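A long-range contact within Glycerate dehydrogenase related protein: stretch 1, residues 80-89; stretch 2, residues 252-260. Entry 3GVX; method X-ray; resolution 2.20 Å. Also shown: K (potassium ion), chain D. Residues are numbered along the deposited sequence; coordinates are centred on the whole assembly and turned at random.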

ATOM      1  N   ALA B  80      14.912  -7.383   3.926  1.00 30.34           N
ATOM      2  CA  ALA B  80      13.880  -7.123   4.934  1.00 29.68           C
ATOM      3  C   ALA B  80      13.788  -5.657   5.315  1.00 31.65           C
ATOM      4  O   ALA B  80      12.708  -5.104   5.514  1.00 30.02           O
ATOM      5  CB  ALA B  80      14.129  -7.971   6.184  1.00 29.68           C
ATOM      6  N   TYR B  81      14.937  -5.013   5.375  1.00 30.78           N
ATOM      7  CA  TYR B  81      14.981  -3.616   5.736  1.00 31.78           C
ATOM      8  C   TYR B  81      14.288  -2.695   4.736  1.00 31.80           C
ATOM      9  O   TYR B  81      13.464  -1.886   5.130  1.00 32.48           O
ATOM     10  CB  TYR B  81      16.425  -3.181   5.955  1.00 33.35           C
ATOM     11  CG  TYR B  81      16.545  -1.757   6.400  1.00 35.73           C
ATOM     12  CD1 TYR B  81      16.334  -1.397   7.725  1.00 36.46           C
ATOM     13  CD2 TYR B  81      16.846  -0.756   5.487  1.00 37.53           C
ATOM     14  CE1 TYR B  81      16.430  -0.065   8.138  1.00 38.63           C
ATOM     15  CE2 TYR B  81      16.946   0.584   5.879  1.00 39.13           C
ATOM     16  CZ  TYR B  81      16.737   0.922   7.207  1.00 39.31           C
ATOM     17  OH  TYR B  81      16.866   2.228   7.606  1.00 42.72           O
ATOM     18  N   SER B  82      14.623  -2.796   3.454  1.00 30.22           N
ATOM     19  CA  SER B  82      13.974  -1.947   2.468  1.00 30.97           C
ATOM     20  C   SER B  82      12.487  -2.316   2.328  1.00 30.21           C
ATOM     21  O   SER B  82      11.650  -1.446   2.113  1.00 30.84           O
ATOM     22  CB  SER B  82      14.703  -1.988   1.108  1.00 30.59           C
ATOM     23  OG  SER B  82      15.332  -3.225   0.876  1.00 32.00           O
ATOM     24  N   ILE B  83      12.164  -3.600   2.455  1.00 30.10           N
ATOM     25  CA  ILE B  83      10.778  -4.058   2.387  1.00 28.38           C
ATOM     26  C   ILE B  83       9.987  -3.339   3.475  1.00 30.23           C
ATOM     27  O   ILE B  83       8.940  -2.741   3.229  1.00 28.97           O
ATOM     28  CB  ILE B  83      10.680  -5.582   2.630  1.00 28.57           C
ATOM     29  CG1 ILE B  83      11.108  -6.322   1.364  1.00 27.72           C
ATOM     30  CG2 ILE B  83       9.278  -5.958   3.125  1.00 25.74           C
ATOM     31  CD1 ILE B  83      11.221  -7.816   1.525  1.00 28.66           C
ATOM     32  N   SER B  84      10.521  -3.405   4.688  1.00 29.63           N
ATOM     33  CA  SER B  84       9.916  -2.780   5.848  1.00 27.81           C
ATOM     34  C   SER B  84       9.803  -1.285   5.671  1.00 29.39           C
ATOM     35  O   SER B  84       8.773  -0.715   5.964  1.00 29.38           O
ATOM     36  CB  SER B  84      10.734  -3.091   7.091  1.00 27.22           C
ATOM     37  OG  SER B  84      10.152  -2.529   8.244  1.00 28.04           O
ATOM     38  N   VAL B  85      10.863  -0.646   5.192  1.00 29.56           N
ATOM     39  CA  VAL B  85      10.833   0.803   5.015  1.00 28.98           C
ATOM     40  C   VAL B  85       9.836   1.264   3.946  1.00 31.14           C
ATOM     41  O   VAL B  85       9.165   2.282   4.124  1.00 30.29           O
ATOM     42  CB  VAL B  85      12.245   1.387   4.684  1.00 27.38           C
ATOM     43  CG1 VAL B  85      12.134   2.883   4.409  1.00 25.44           C
ATOM     44  CG2 VAL B  85      13.206   1.125   5.838  1.00 24.09           C
ATOM     45  N   ALA B  86       9.739   0.522   2.844  1.00 28.94           N
ATOM     46  CA  ALA B  86       8.806   0.873   1.785  1.00 28.59           C
ATOM     47  C   ALA B  86       7.372   0.776   2.311  1.00 28.92           C
ATOM     48  O   ALA B  86       6.533   1.613   1.988  1.00 26.12           O
ATOM     49  CB  ALA B  86       8.998  -0.037   0.577  1.00 27.79           C
ATOM     50  N   GLU B  87       7.112  -0.240   3.134  1.00 28.74           N
ATOM     51  CA  GLU B  87       5.785  -0.432   3.728  1.00 28.61           C
ATOM     52  C   GLU B  87       5.437   0.695   4.682  1.00 29.00           C
ATOM     53  O   GLU B  87       4.292   1.124   4.758  1.00 26.49           O
ATOM     54  CB  GLU B  87       5.697  -1.751   4.489  1.00 28.26           C
ATOM     55  CG  GLU B  87       5.494  -2.986   3.651  1.00 30.00           C
ATOM     56  CD  GLU B  87       5.261  -4.222   4.518  1.00 32.56           C
ATOM     57  OE1 GLU B  87       4.812  -4.068   5.668  1.00 32.70           O
ATOM     58  OE2 GLU B  87       5.519  -5.351   4.066  1.00 32.59           O
ATOM     59  N   HIS B  88       6.436   1.176   5.410  1.00 27.96           N
ATOM     60  CA  HIS B  88       6.195   2.257   6.351  1.00 27.72           C
ATOM     61  C   HIS B  88       5.936   3.555   5.614  1.00 27.29           C
ATOM     62  O   HIS B  88       5.164   4.388   6.076  1.00 28.46           O
ATOM     63  CB  HIS B  88       7.376   2.466   7.297  1.00 27.34           C
ATOM     64  CG  HIS B  88       7.067   3.389   8.424  1.00 25.30           C
ATOM     65  ND1 HIS B  88       6.454   2.969   9.579  1.00 25.48           N
ATOM     66  CD2 HIS B  88       7.212   4.732   8.547  1.00 24.66           C
ATOM     67  CE1 HIS B  88       6.232   4.006  10.365  1.00 25.20           C
ATOM     68  NE2 HIS B  88       6.684   5.088   9.759  1.00 24.61           N
ATOM     69  N   ALA B  89       6.590   3.722   4.468  1.00 27.78           N
ATOM     70  CA  ALA B  89       6.422   4.917   3.659  1.00 26.26           C
ATOM     71  C   ALA B  89       5.018   4.964   3.064  1.00 27.98           C
ATOM     72  O   ALA B  89       4.381   6.010   3.033  1.00 29.12           O
ATOM     73  CB  ALA B  89       7.483   4.970   2.558  1.00 27.17           C
ATOM     74  N   LEU B 252       4.261  12.214  11.792  1.00 34.63           N
ATOM     75  CA  LEU B 252       5.599  11.772  12.128  1.00 34.97           C
ATOM     76  C   LEU B 252       5.668  10.438  12.818  1.00 33.19           C
ATOM     77  O   LEU B 252       4.719   9.990  13.461  1.00 33.23           O
ATOM     78  CB  LEU B 252       6.263  12.808  13.040  1.00 34.78           C
ATOM     79  CG  LEU B 252       6.227  14.271  12.597  1.00 37.12           C
ATOM     80  CD1 LEU B 252       6.636  15.172  13.770  1.00 37.39           C
ATOM     81  CD2 LEU B 252       7.138  14.467  11.388  1.00 35.98           C
ATOM     82  N   SER B 253       6.819   9.807  12.688  1.00 33.12           N
ATOM     83  CA  SER B 253       7.058   8.544  13.353  1.00 36.47           C
ATOM     84  C   SER B 253       8.515   8.545  13.833  1.00 37.16           C
ATOM     85  O   SER B 253       9.386   9.119  13.197  1.00 36.42           O
ATOM     86  CB  SER B 253       6.756   7.353  12.434  1.00 34.54           C
ATOM     87  OG  SER B 253       7.508   7.379  11.244  1.00 39.70           O
ATOM     88  N   PRO B 254       8.780   7.899  14.975  1.00 38.75           N
ATOM     89  CA  PRO B 254      10.092   7.781  15.621  1.00 40.50           C
ATOM     90  C   PRO B 254      11.159   6.821  15.042  1.00 41.37           C
ATOM     91  O   PRO B 254      11.593   5.894  15.721  1.00 42.48           O
ATOM     92  CB  PRO B 254       9.717   7.437  17.062  1.00 40.21           C
ATOM     93  CG  PRO B 254       8.480   6.617  16.881  1.00 40.08           C
ATOM     94  CD  PRO B 254       7.716   7.407  15.864  1.00 39.21           C
ATOM     95  N   HIS B 255      11.581   7.044  13.798  1.00 40.59           N
ATOM     96  CA  HIS B 255      12.626   6.215  13.205  1.00 41.01           C
ATOM     97  C   HIS B 255      12.329   4.727  13.375  1.00 41.65           C
ATOM     98  O   HIS B 255      13.197   3.971  13.810  1.00 41.27           O
ATOM     99  CB  HIS B 255      13.950   6.539  13.904  1.00 43.35           C
ATOM    100  CG  HIS B 255      15.155   6.401  13.034  1.00 44.32           C
ATOM    101  ND1 HIS B 255      15.960   7.472  12.706  1.00 44.60           N
ATOM    102  CD2 HIS B 255      15.673   5.330  12.392  1.00 43.94           C
ATOM    103  CE1 HIS B 255      16.919   7.066  11.893  1.00 43.72           C
ATOM    104  NE2 HIS B 255      16.766   5.770  11.687  1.00 43.64           N
ATOM    105  N   VAL B 256      11.111   4.308  13.043  1.00 40.56           N
ATOM    106  CA  VAL B 256      10.712   2.908  13.166  1.00 39.64           C
ATOM    107  C   VAL B 256      10.415   2.264  11.817  1.00 37.67           C
ATOM    108  O   VAL B 256       9.968   1.133  11.762  1.00 36.80           O
ATOM    109  CB  VAL B 256       9.447   2.762  14.035  1.00 40.15           C
ATOM    110  CG1 VAL B 256       9.742   3.110  15.505  1.00 40.28           C
ATOM    111  CG2 VAL B 256       8.342   3.648  13.461  1.00 40.12           C
ATOM    112  N   ALA B 257      10.666   2.984  10.730  1.00 37.97           N
ATOM    113  CA  ALA B 257      10.384   2.456   9.397  1.00 37.98           C
ATOM    114  C   ALA B 257      11.059   1.113   9.113  1.00 38.44           C
ATOM    115  O   ALA B 257      10.430   0.191   8.601  1.00 35.55           O
ATOM    116  CB  ALA B 257      10.770   3.482   8.324  1.00 36.10           C
ATOM    117  N   GLY B 258      12.334   0.991   9.473  1.00 40.12           N
ATOM    118  CA  GLY B 258      13.056  -0.251   9.234  1.00 42.44           C
ATOM    119  C   GLY B 258      13.113  -1.167  10.437  1.00 44.24           C
ATOM    120  O   GLY B 258      14.035  -1.967  10.595  1.00 44.48           O
ATOM    121  N   GLY B 259      12.113  -1.045  11.293  1.00 46.39           N
ATOM    122  CA  GLY B 259      12.066  -1.836  12.502  1.00 50.06           C
ATOM    123  C   GLY B 259      12.630  -1.004  13.638  1.00 52.34           C
ATOM    124  O   GLY B 259      12.420   0.205  13.699  1.00 54.13           O
HETATM  125  N   MSE B 260      13.367  -1.656  14.525  1.00 53.94           N
HETATM  126  CA  MSE B 260      13.978  -1.008  15.680  1.00 54.82           C
HETATM  127  C   MSE B 260      15.358  -1.595  15.871  1.00 55.36           C
HETATM  128  O   MSE B 260      15.646  -2.690  15.381  1.00 55.37           O
HETATM  129  CB  MSE B 260      13.175  -1.308  16.940  1.00 54.87           C
HETATM  130  CG  MSE B 260      12.295  -0.219  17.471  1.00 54.90           C
HETATM  131 SE   MSE B 260      11.076  -1.059  18.468  1.00 60.53          SE
HETATM  132  CE  MSE B 260      11.816  -1.044  20.078  1.00 57.03           C
TER
HETATM  133  K     K D 291       7.528   0.549  10.103  1.00 44.78           K
HETATM  134  O   HOH W   1       7.123  -1.085   8.161  1.00 34.71           O

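A helix and an irregular loop, whose touching residues are at least 165 apart in sequence, meet here over a small area, about 350 Å² counting both sides. Residues 80-89 are helical throughout, and the side of the helix carrying Y81, S84, V85 and H88 receives the loop; spaced mostly three or four apart, they lie along one side of the helix. The loop folds into a type I turn from V256 to G259, closed by the hydrogen bond from G259 N to V256 O (3.1 Å), and the nearest CA atoms across the contact are those of V85 and A257, 4.7 Å apart.

A257 and H88 cover the most surface. So near an approach suits a small residue: the CB of A257 packs 3.7 Å from H88 CB, while its CA sits over one face of the imidazole, 4.0 Å from the ring centroid, a CH-pi contact. V85 suits its place by being branched and apolar: CG1 meets A257 CB (4.2 Å) and CG2 meets G258 CA (3.7 Å). The A257 carbonyl is equally busy. S84 points toward the loop, and its OG donates a hydrogen bond to A257 O (2.8 Å). This short side chain reaches an acceptor that the turn leaves beside the helix. S84 O also lies 3.2 Å from A257 O, but both are acceptors and no bond joins them.

H88 uses its ring in three ways. Besides offering a face to A257, it donates from NE2 to S253 OG (2.9 Å), which lies near the ring plane, where an N-H group directs its hydrogen. With the proton on NE2, ND1 is left with a lone pair, and it binds the potassium ion at 2.7 Å. The same ion is held by V256 O at 3.0 Å, by A257 O at 3.3 Å, by a water at 2.6 Å and by one atom elsewhere in the structure. The cation thus ties helix to loop, its positive charge stabilised by the partial negative charge on the carbonyl oxygens. The methyl CG2 of V256 adds a van der Waals contact, 3.8 Å from H88 CE1.

G258 is the third main contributor. Its CA lies 3.6 Å from Y81 CE1, and the absence of a side chain makes this possible: an ideal CB would point toward the helix and fall 2.1 Å from Y81 CE1, a clear clash. The CB of Y81 points sideways, yet the end of its long side chain comes nearer and covers the glycine. G259 is glycine for a different reason: at its backbone angles, a CB would be jammed against the carbonyl oxygen of G258.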